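Local coordinates for protein short-chain dehydrogenase/reductase SDR (Burkholderia phymatum, PDB 5IG2) that binds NAD and probably acts as an oxidoreductase on the CH-OH groups of its substrates, as other short-chain dehydrogenases/reductases do, at residues 41-46 / 63-68; 20-25 / 49-54. All coordinates share one frame; numbering follows the deposited sequence.

Contact 1: residues 41-46 / 63-68; sequences LVLADV and AEVIGV. With NAD (nicotinamide-adenine-dinucleotide), chain F.
L41 to A44 lie against V65 to V68 as neighbouring parallel strands, joined by helix 48-60 in a beta-alpha-beta crossover of the Rossmann fold. The axes of the two short strands cross at -21°. Backbone hydrogen bonds come first: the N-H groups of L41 and L43 go to the carbonyls of E64 and I66, and L41 O and L43 O receive the N-H groups of I66 and V68. The L43 N to I66 O bond (2.9 Å) is nearly straight at 173°. Alpha carbons add weaker C-H...O contacts, with V65 CA 3.2 Å from L41 O.

Apolar packing occupies both faces; L41, V42, L43 and V65 are buried, where branched aliphatic side chains suit faces packed against helices. Toward helices 48-60 and 25-36, V65 CG2 meets L43 CD1 at 3.7 Å and L41 CB at 3.9 Å. Toward helix 75-89, V42 and I66 lie side by side; I66 CG1 sits between its backbone N and carbonyl carbon (chi1 65°), 4.1 Å from V42 CG2. G67 brings no side chain beside L43; its CA makes a C-H...O contact with L43 O.

Side-chain polar contacts come from D45, which grips the adenosine ribose, an acid consistent with a preference for NAD over its 2'-phosphorylated relative. Nearby, V46 CG1 touches NAD C5A and C4A at 3.7 Å. D45 OD1 accepts from NAD O2B and D45 OD2 from NAD O3B, each at 2.7 Å.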
ATOM      1  N   LEU B  41     -12.008  26.631 -41.497  1.00 17.16           N
ATOM      2  CA  LEU B  41     -11.194  25.561 -42.073  1.00 17.28           C
ATOM      3  C   LEU B  41     -11.963  24.786 -43.130  1.00 18.90           C
ATOM      4  O   LEU B  41     -13.095  24.351 -42.886  1.00 16.70           O
ATOM      5  CB  LEU B  41     -10.704  24.582 -40.999  1.00 11.24           C
ATOM      6  CG  LEU B  41      -9.882  25.201 -39.871  1.00 14.62           C
ATOM      7  CD1 LEU B  41      -9.564  24.148 -38.825  1.00 14.20           C
ATOM      8  CD2 LEU B  41      -8.603  25.845 -40.420  1.00 15.62           C
ATOM      9  N   VAL B  42     -11.330  24.604 -44.292  1.00 17.56           N
ATOM     10  CA  VAL B  42     -11.791  23.692 -45.337  1.00 16.16           C
ATOM     11  C   VAL B  42     -10.719  22.619 -45.482  1.00 14.26           C
ATOM     12  O   VAL B  42      -9.628  22.890 -45.999  1.00 15.89           O
ATOM     13  CB  VAL B  42     -12.046  24.420 -46.665  1.00 18.76           C
ATOM     14  CG1 VAL B  42     -12.537  23.449 -47.734  1.00 14.02           C
ATOM     15  CG2 VAL B  42     -13.052  25.555 -46.457  1.00 17.57           C
ATOM     16  N   LEU B  43     -11.005  21.410 -45.006  1.00 13.71           N
ATOM     17  CA  LEU B  43     -10.003  20.353 -44.905  1.00 12.07           C
ATOM     18  C   LEU B  43     -10.268  19.279 -45.951  1.00 14.04           C
ATOM     19  O   LEU B  43     -11.405  18.824 -46.106  1.00 14.45           O
ATOM     20  CB  LEU B  43      -9.999  19.750 -43.501  1.00 14.63           C
ATOM     21  CG  LEU B  43      -9.829  20.757 -42.353  1.00 11.89           C
ATOM     22  CD1 LEU B  43      -9.686  20.049 -41.014  1.00 11.44           C
ATOM     23  CD2 LEU B  43      -8.637  21.672 -42.601  1.00 10.75           C
ATOM     24  N   ALA B  44      -9.216  18.871 -46.661  1.00 15.48           N
ATOM     25  CA  ALA B  44      -9.336  17.967 -47.797  1.00 16.59           C
ATOM     26  C   ALA B  44      -8.342  16.820 -47.680  1.00 13.57           C
ATOM     27  O   ALA B  44      -7.190  17.018 -47.283  1.00 13.60           O
ATOM     28  CB  ALA B  44      -9.108  18.709 -49.120  1.00 14.90           C
ATOM     29  N   ASP B  45      -8.787  15.626 -48.055  1.00 12.02           N
ATOM     30  CA  ASP B  45      -7.952  14.436 -48.007  1.00 14.30           C
ATOM     31  C   ASP B  45      -8.682  13.332 -48.759  1.00 14.58           C
ATOM     32  O   ASP B  45      -9.901  13.378 -48.907  1.00 14.56           O
ATOM     33  CB  ASP B  45      -7.661  14.013 -46.555  1.00 15.11           C
ATOM     34  CG  ASP B  45      -6.322  13.279 -46.407  1.00 15.86           C
ATOM     35  OD1 ASP B  45      -6.160  12.196 -47.016  1.00 14.13           O
ATOM     36  OD2 ASP B  45      -5.439  13.781 -45.663  1.00 14.43           O
ATOM     37  N   VAL B  46      -7.923  12.365 -49.261  1.00 16.26           N
ATOM     38  CA  VAL B  46      -8.530  11.192 -49.884  1.00 17.91           C
ATOM     39  C   VAL B  46      -8.783  10.082 -48.864  1.00 19.34           C
ATOM     40  O   VAL B  46      -9.548   9.146 -49.145  1.00 16.01           O
ATOM     41  CB  VAL B  46      -7.639  10.711 -51.043  1.00 19.07           C
ATOM     42  CG1 VAL B  46      -6.375  10.039 -50.509  1.00 14.28           C
ATOM     43  CG2 VAL B  46      -8.422   9.816 -51.977  1.00 20.74           C
ATOM     44  N   ALA B  63     -14.050  24.679 -33.655  1.00 18.14           N
ATOM     45  CA  ALA B  63     -13.706  25.220 -34.964  1.00 19.42           C
ATOM     46  C   ALA B  63     -14.927  25.290 -35.874  1.00 20.09           C
ATOM     47  O   ALA B  63     -15.847  24.472 -35.779  1.00 20.00           O
ATOM     48  CB  ALA B  63     -12.630  24.369 -35.638  1.00 18.07           C
ATOM     49  N   GLU B  64     -14.927  26.292 -36.760  1.00 20.83           N
ATOM     50  CA  GLU B  64     -15.766  26.288 -37.958  1.00 20.36           C
ATOM     51  C   GLU B  64     -14.998  25.561 -39.052  1.00 18.56           C
ATOM     52  O   GLU B  64     -14.017  26.090 -39.582  1.00 20.91           O
ATOM     53  CB  GLU B  64     -16.097  27.699 -38.424  1.00 28.66           C
ATOM     54  CG  GLU B  64     -17.110  28.443 -37.620  1.00 40.04           C
ATOM     55  CD  GLU B  64     -17.427  29.772 -38.265  1.00 45.46           C
ATOM     56  OE1 GLU B  64     -18.187  29.776 -39.257  1.00 50.13           O
ATOM     57  OE2 GLU B  64     -16.884  30.799 -37.807  1.00 43.41           O
ATOM     58  N   VAL B  65     -15.450  24.364 -39.407  1.00 18.47           N
ATOM     59  CA  VAL B  65     -14.665  23.473 -40.254  1.00 16.40           C
ATOM     60  C   VAL B  65     -15.614  22.648 -41.111  1.00 20.72           C
ATOM     61  O   VAL B  65     -16.682  22.232 -40.651  1.00 21.21           O
ATOM     62  CB  VAL B  65     -13.751  22.573 -39.390  1.00 15.39           C
ATOM     63  CG1 VAL B  65     -14.561  21.850 -38.328  1.00 14.74           C
ATOM     64  CG2 VAL B  65     -12.990  21.568 -40.254  1.00 17.10           C
ATOM     65  N   ILE B  66     -15.232  22.431 -42.369  1.00 16.11           N
ATOM     66  CA  ILE B  66     -15.854  21.411 -43.201  1.00 18.22           C
ATOM     67  C   ILE B  66     -14.763  20.493 -43.733  1.00 20.95           C
ATOM     68  O   ILE B  66     -13.614  20.907 -43.928  1.00 18.41           O
ATOM     69  CB  ILE B  66     -16.683  21.996 -44.369  1.00 18.21           C
ATOM     70  CG1 ILE B  66     -15.777  22.739 -45.359  1.00 19.21           C
ATOM     71  CG2 ILE B  66     -17.798  22.875 -43.847  1.00 19.12           C
ATOM     72  CD1 ILE B  66     -16.480  23.180 -46.628  1.00 20.37           C
ATOM     73  N   GLY B  67     -15.127  19.230 -43.945  1.00 18.51           N
ATOM     74  CA  GLY B  67     -14.228  18.254 -44.527  1.00 16.19           C
ATOM     75  C   GLY B  67     -14.751  17.773 -45.865  1.00 19.19           C
ATOM     76  O   GLY B  67     -15.928  17.423 -45.989  1.00 18.54           O
ATOM     77  N   VAL B  68     -13.894  17.754 -46.879  1.00 14.47           N
ATOM     78  CA  VAL B  68     -14.296  17.428 -48.239  1.00 19.77           C
ATOM     79  C   VAL B  68     -13.322  16.387 -48.767  1.00 20.54           C
ATOM     80  O   VAL B  68     -12.158  16.711 -49.041  1.00 16.88           O
ATOM     81  CB  VAL B  68     -14.305  18.660 -49.154  1.00 22.22           C
ATOM     82  CG1 VAL B  68     -14.748  18.265 -50.580  1.00 20.93           C
ATOM     83  CG2 VAL B  68     -15.188  19.766 -48.579  1.00 25.48           C
TER
HETATM   84  PA  NAD F 301       0.981  12.073 -44.023  1.00 13.13           P
HETATM   85  O1A NAD F 301       0.879  10.738 -44.650  1.00 13.39           O
HETATM   86  O2A NAD F 301       0.856  12.045 -42.492  1.00 12.48           O
HETATM   87  O5B NAD F 301      -0.061  13.129 -44.602  1.00 14.29           O
HETATM   88  C5B NAD F 301      -0.244  13.285 -46.021  1.00 11.74           C
HETATM   89  C4B NAD F 301      -1.720  13.173 -46.287  1.00  8.74           C
HETATM   90  O4B NAD F 301      -1.965  13.357 -47.699  1.00 14.11           O
HETATM   91  C3B NAD F 301      -2.366  11.831 -45.898  1.00 13.20           C
HETATM   92  O3B NAD F 301      -3.457  12.018 -45.005  1.00 12.03           O
HETATM   93  C2B NAD F 301      -2.850  11.258 -47.240  1.00 14.67           C
HETATM   94  O2B NAD F 301      -4.073  10.542 -47.118  1.00 14.54           O
HETATM   95  C1B NAD F 301      -3.054  12.531 -48.049  1.00 12.91           C
HETATM   96  N9A NAD F 301      -3.055  12.331 -49.492  1.00 11.50           N
HETATM   97  C8A NAD F 301      -2.247  11.498 -50.221  1.00 12.09           C
HETATM   98  N7A NAD F 301      -2.554  11.435 -51.494  1.00 14.41           N
HETATM   99  C5A NAD F 301      -3.637  12.292 -51.614  1.00 12.36           C
HETATM  100  C6A NAD F 301      -4.437  12.661 -52.710  1.00 14.18           C
HETATM  101  N6A NAD F 301      -4.321  12.122 -53.928  1.00 15.25           N
HETATM  102  N1A NAD F 301      -5.411  13.574 -52.499  1.00 13.34           N
HETATM  103  C2A NAD F 301      -5.576  14.064 -51.264  1.00 13.72           C
HETATM  104  N3A NAD F 301      -4.902  13.772 -50.146  1.00 13.17           N
HETATM  105  C4A NAD F 301      -3.943  12.869 -50.391  1.00 11.34           C
HETATM  106  O3  NAD F 301       2.372  12.738 -44.410  1.00 12.47           O
HETATM  107  PN  NAD F 301       2.953  14.210 -44.187  1.00 12.45           P
HETATM  108  O1N NAD F 301       2.076  14.970 -43.261  1.00 10.03           O
HETATM  109  O2N NAD F 301       4.386  14.053 -43.854  1.00 12.27           O
HETATM  110  O5D NAD F 301       2.820  14.765 -45.673  1.00 11.30           O
HETATM  111  C5D NAD F 301       2.518  16.153 -45.935  1.00  8.90           C
HETATM  112  C4D NAD F 301       3.542  16.680 -46.910  1.00 11.13           C
HETATM  113  O4D NAD F 301       4.826  16.835 -46.259  1.00 12.40           O
HETATM  114  C3D NAD F 301       3.792  15.805 -48.146  1.00 11.50           C
HETATM  115  O3D NAD F 301       3.848  16.626 -49.306  1.00 12.02           O
HETATM  116  C2D NAD F 301       5.172  15.208 -47.868  1.00 10.87           C
HETATM  117  O2D NAD F 301       5.836  14.883 -49.082  1.00 10.46           O
HETATM  118  C1D NAD F 301       5.812  16.383 -47.143  1.00 11.72           C
HETATM  119  N1N NAD F 301       7.091  16.087 -46.334  1.00 13.12           N
HETATM  120  C2N NAD F 301       7.028  15.204 -45.321  1.00 11.09           C
HETATM  121  C3N NAD F 301       8.151  14.951 -44.553  1.00 10.77           C
HETATM  122  C7N NAD F 301       8.126  14.106 -43.317  1.00 11.17           C
HETATM  123  O7N NAD F 301       9.192  13.651 -42.873  1.00 11.71           O
HETATM  124  N7N NAD F 301       6.949  13.781 -42.808  1.00 12.35           N
HETATM  125  C4N NAD F 301       9.325  15.633 -44.847  1.00 12.65           C
HETATM  126  C5N NAD F 301       9.355  16.549 -45.884  1.00 15.31           C
HETATM  127  C6N NAD F 301       8.221  16.760 -46.628  1.00 14.82           C

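Contact 2: residues 20-25 / 49-54; sequences TGAGSG and GALART. With NAD (nicotinamide-adenine-dinucleotide), chain F.
T54 holds CG2 anti to its backbone N and OG1 anti to its carbonyl carbon (chi1 -64°), which sets both branches against the carbonyls of A22 and G23. In L51, chi1 (-177°) puts CG anti to the backbone N and chi2 (60°) then sets CD1 4.2 Å from A22 CB. The segment 20-25 is the nucleotide-binding turn of the short-chain dehydrogenase Rossmann fold, the start of the TGxxxGxG motif with T20, G21 and G25, and helix 48-60 packs against it.

The seam is close because most residues facing it are small. G23 has no side chain, and its CA comes within 4.0 Å of L51 N on the helix backbone; a beta carbon on G23 would fall very near that N and A50 CB. A50 is short enough to let its CB rest 3.5 Å from G23 O. T54 CG2 touches A22 O at 3.4 Å, while T54 OG1 lies the same distance from G23 O. T54 thus sets its methyl against one peptide oxygen and its hydroxyl near the next, and the L51 methyl meets the apolar A22 beside them.

A type I turn from G21 to S24 shapes the other side for the cofactor. Positive phi angles at G21 and G25 suit glycine, and the bare G25 CA stands 3.2 Å from NAD O1N, on the nicotinamide-side phosphate. Elsewhere on the helix, R53 makes a salt bridge to D56 of the second subunit, so the same helix also contacts another chain. The adenosine-side phosphate is taken by S24, whose OG donates a short hydrogen bond of 2.5 Å to O2A of NAD.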
ATOM      1  N   THR B  20      -4.922  20.749 -47.854  1.00 14.58           N
ATOM      2  CA  THR B  20      -4.937  19.401 -48.404  1.00 14.91           C
ATOM      3  C   THR B  20      -4.025  18.497 -47.578  1.00 15.72           C
ATOM      4  O   THR B  20      -3.086  18.962 -46.918  1.00 14.65           O
ATOM      5  CB  THR B  20      -4.531  19.403 -49.886  1.00 12.41           C
ATOM      6  OG1 THR B  20      -3.112  19.532 -50.024  1.00 11.73           O
ATOM      7  CG2 THR B  20      -5.198  20.564 -50.599  1.00 14.35           C
ATOM      8  N   GLY B  21      -4.320  17.197 -47.600  1.00 11.71           N
ATOM      9  CA  GLY B  21      -3.630  16.281 -46.715  1.00 14.68           C
ATOM     10  C   GLY B  21      -3.958  16.504 -45.252  1.00 14.83           C
ATOM     11  O   GLY B  21      -3.138  16.190 -44.378  1.00 13.41           O
ATOM     12  N   ALA B  22      -5.142  17.045 -44.968  1.00 12.60           N
ATOM     13  CA  ALA B  22      -5.521  17.460 -43.622  1.00 10.32           C
ATOM     14  C   ALA B  22      -5.852  16.297 -42.692  1.00 15.75           C
ATOM     15  O   ALA B  22      -6.048  16.527 -41.493  1.00 17.02           O
ATOM     16  CB  ALA B  22      -6.709  18.416 -43.703  1.00  9.86           C
ATOM     17  N   GLY B  23      -5.897  15.058 -43.191  1.00 12.26           N
ATOM     18  CA  GLY B  23      -6.222  13.932 -42.333  1.00 13.35           C
ATOM     19  C   GLY B  23      -5.108  13.463 -41.420  1.00 15.50           C
ATOM     20  O   GLY B  23      -5.366  12.684 -40.492  1.00 15.19           O
ATOM     21  N   SER B  24      -3.882  13.927 -41.642  1.00 12.18           N
ATOM     22  CA  SER B  24      -2.726  13.348 -40.972  1.00 10.24           C
ATOM     23  C   SER B  24      -1.591  14.362 -41.000  1.00 11.81           C
ATOM     24  O   SER B  24      -1.660  15.372 -41.701  1.00 12.99           O
ATOM     25  CB  SER B  24      -2.329  12.031 -41.653  1.00 11.99           C
ATOM     26  OG  SER B  24      -1.177  11.439 -41.080  1.00 14.69           O
ATOM     27  N   GLY B  25      -0.562  14.095 -40.193  1.00 11.05           N
ATOM     28  CA  GLY B  25       0.725  14.784 -40.318  1.00  9.67           C
ATOM     29  C   GLY B  25       0.654  16.302 -40.345  1.00  9.23           C
ATOM     30  O   GLY B  25      -0.034  16.931 -39.532  1.00  9.91           O
ATOM     31  N   GLY B  49     -11.599   8.313 -43.604  1.00 17.52           N
ATOM     32  CA  GLY B  49     -11.675   8.050 -42.172  1.00 15.67           C
ATOM     33  C   GLY B  49     -10.833   9.016 -41.361  1.00 18.89           C
ATOM     34  O   GLY B  49     -11.298   9.603 -40.377  1.00 13.74           O
ATOM     35  N   ALA B  50      -9.579   9.209 -41.781  1.00 18.31           N
ATOM     36  CA  ALA B  50      -8.694  10.141 -41.092  1.00 17.07           C
ATOM     37  C   ALA B  50      -9.231  11.567 -41.160  1.00 15.13           C
ATOM     38  O   ALA B  50      -9.195  12.304 -40.167  1.00 16.14           O
ATOM     39  CB  ALA B  50      -7.290  10.054 -41.697  1.00 15.90           C
ATOM     40  N   LEU B  51      -9.738  11.968 -42.327  1.00 14.12           N
ATOM     41  CA  LEU B  51     -10.282  13.312 -42.492  1.00 14.70           C
ATOM     42  C   LEU B  51     -11.482  13.534 -41.581  1.00 15.23           C
ATOM     43  O   LEU B  51     -11.596  14.581 -40.931  1.00 14.86           O
ATOM     44  CB  LEU B  51     -10.673  13.534 -43.956  1.00 14.56           C
ATOM     45  CG  LEU B  51     -11.196  14.926 -44.326  1.00 17.34           C
ATOM     46  CD1 LEU B  51     -10.155  16.006 -44.048  1.00 16.12           C
ATOM     47  CD2 LEU B  51     -11.661  14.971 -45.782  1.00 13.32           C
ATOM     48  N   ALA B  52     -12.386  12.551 -41.517  1.00 12.69           N
ATOM     49  CA  ALA B  52     -13.560  12.682 -40.665  1.00 12.56           C
ATOM     50  C   ALA B  52     -13.170  12.830 -39.198  1.00 15.10           C
ATOM     51  O   ALA B  52     -13.765  13.633 -38.471  1.00 13.96           O
ATOM     52  CB  ALA B  52     -14.485  11.478 -40.861  1.00 13.26           C
ATOM     53  N   ARG B  53     -12.174  12.066 -38.736  1.00 15.06           N
ATOM     54  CA  ARG B  53     -11.769  12.184 -37.339  1.00 16.70           C
ATOM     55  C   ARG B  53     -11.151  13.552 -37.065  1.00 15.64           C
ATOM     56  O   ARG B  53     -11.446  14.180 -36.038  1.00 14.01           O
ATOM     57  CB  ARG B  53     -10.793  11.065 -36.972  1.00 13.73           C
ATOM     58  CG  ARG B  53     -11.407   9.672 -36.953  1.00 12.51           C
ATOM     59  CD  ARG B  53     -12.506   9.558 -35.911  1.00 13.90           C
ATOM     60  NE  ARG B  53     -12.003   9.879 -34.576  1.00 17.82           N
ATOM     61  CZ  ARG B  53     -12.764  10.325 -33.584  1.00 20.88           C
ATOM     62  NH1 ARG B  53     -14.070  10.490 -33.772  1.00 16.22           N
ATOM     63  NH2 ARG B  53     -12.221  10.600 -32.402  1.00 21.19           N
ATOM     64  N   THR B  54     -10.298  14.029 -37.980  1.00 13.26           N
ATOM     65  CA  THR B  54      -9.693  15.350 -37.827  1.00 14.53           C
ATOM     66  C   THR B  54     -10.763  16.433 -37.723  1.00 14.56           C
ATOM     67  O   THR B  54     -10.727  17.278 -36.820  1.00 13.34           O
ATOM     68  CB  THR B  54      -8.752  15.641 -39.005  1.00 14.61           C
ATOM     69  OG1 THR B  54      -7.665  14.705 -39.002  1.00 15.94           O
ATOM     70  CG2 THR B  54      -8.197  17.063 -38.917  1.00 11.49           C
TER
HETATM   71  PA  NAD F 301       0.981  12.073 -44.023  1.00 13.13           P
HETATM   72  O1A NAD F 301       0.879  10.738 -44.650  1.00 13.39           O
HETATM   73  O2A NAD F 301       0.856  12.045 -42.492  1.00 12.48           O
HETATM   74  O5B NAD F 301      -0.061  13.129 -44.602  1.00 14.29           O
HETATM   75  C5B NAD F 301      -0.244  13.285 -46.021  1.00 11.74           C
HETATM   76  C4B NAD F 301      -1.720  13.173 -46.287  1.00  8.74           C
HETATM   77  O4B NAD F 301      -1.965  13.357 -47.699  1.00 14.11           O
HETATM   78  C3B NAD F 301      -2.366  11.831 -45.898  1.00 13.20           C
HETATM   79  O3B NAD F 301      -3.457  12.018 -45.005  1.00 12.03           O
HETATM   80  C2B NAD F 301      -2.850  11.258 -47.240  1.00 14.67           C
HETATM   81  O2B NAD F 301      -4.073  10.542 -47.118  1.00 14.54           O
HETATM   82  C1B NAD F 301      -3.054  12.531 -48.049  1.00 12.91           C
HETATM   83  N9A NAD F 301      -3.055  12.331 -49.492  1.00 11.50           N
HETATM   84  C8A NAD F 301      -2.247  11.498 -50.221  1.00 12.09           C
HETATM   85  N7A NAD F 301      -2.554  11.435 -51.494  1.00 14.41           N
HETATM   86  C5A NAD F 301      -3.637  12.292 -51.614  1.00 12.36           C
HETATM   87  C6A NAD F 301      -4.437  12.661 -52.710  1.00 14.18           C
HETATM   88  N6A NAD F 301      -4.321  12.122 -53.928  1.00 15.25           N
HETATM   89  N1A NAD F 301      -5.411  13.574 -52.499  1.00 13.34           N
HETATM   90  C2A NAD F 301      -5.576  14.064 -51.264  1.00 13.72           C
HETATM   91  N3A NAD F 301      -4.902  13.772 -50.146  1.00 13.17           N
HETATM   92  C4A NAD F 301      -3.943  12.869 -50.391  1.00 11.34           C
HETATM   93  O3  NAD F 301       2.372  12.738 -44.410  1.00 12.47           O
HETATM   94  PN  NAD F 301       2.953  14.210 -44.187  1.00 12.45           P
HETATM   95  O1N NAD F 301       2.076  14.970 -43.261  1.00 10.03           O
HETATM   96  O2N NAD F 301       4.386  14.053 -43.854  1.00 12.27           O
HETATM   97  O5D NAD F 301       2.820  14.765 -45.673  1.00 11.30           O
HETATM   98  C5D NAD F 301       2.518  16.153 -45.935  1.00  8.90           C
HETATM   99  C4D NAD F 301       3.542  16.680 -46.910  1.00 11.13           C
HETATM  100  O4D NAD F 301       4.826  16.835 -46.259  1.00 12.40           O
HETATM  101  C3D NAD F 301       3.792  15.805 -48.146  1.00 11.50           C
HETATM  102  O3D NAD F 301       3.848  16.626 -49.306  1.00 12.02           O
HETATM  103  C2D NAD F 301       5.172  15.208 -47.868  1.00 10.87           C
HETATM  104  O2D NAD F 301       5.836  14.883 -49.082  1.00 10.46           O
HETATM  105  C1D NAD F 301       5.812  16.383 -47.143  1.00 11.72           C
HETATM  106  N1N NAD F 301       7.091  16.087 -46.334  1.00 13.12           N
HETATM  107  C2N NAD F 301       7.028  15.204 -45.321  1.00 11.09           C
HETATM  108  C3N NAD F 301       8.151  14.951 -44.553  1.00 10.77           C
HETATM  109  C7N NAD F 301       8.126  14.106 -43.317  1.00 11.17           C
HETATM  110  O7N NAD F 301       9.192  13.651 -42.873  1.00 11.71           O
HETATM  111  N7N NAD F 301       6.949  13.781 -42.808  1.00 12.35           N
HETATM  112  C4N NAD F 301       9.325  15.633 -44.847  1.00 12.65           C
HETATM  113  C5N NAD F 301       9.355  16.549 -45.884  1.00 15.31           C
HETATM  114  C6N NAD F 301       8.221  16.760 -46.628  1.00 14.82           C

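From the N terminus, strand 16-20 runs into the glycine-rich turn 20-25, and helix 25-36 leads to strand 40-45. Contact 2 closes the long excursion from this turn to helix 48-60, and strand 40-45 lies within it. Contact 1 then joins that strand to 63-68, after the helix, so the two closures cross, each holding one segment of the other. Together they tie the first three strands of the parallel sheet and helix 48-60 to one NAD site. Their meeting point is polar: D45 OD2 accepts a probable hydrogen bond from G23 N at 2.8 Å, and A44 O one from A22 N.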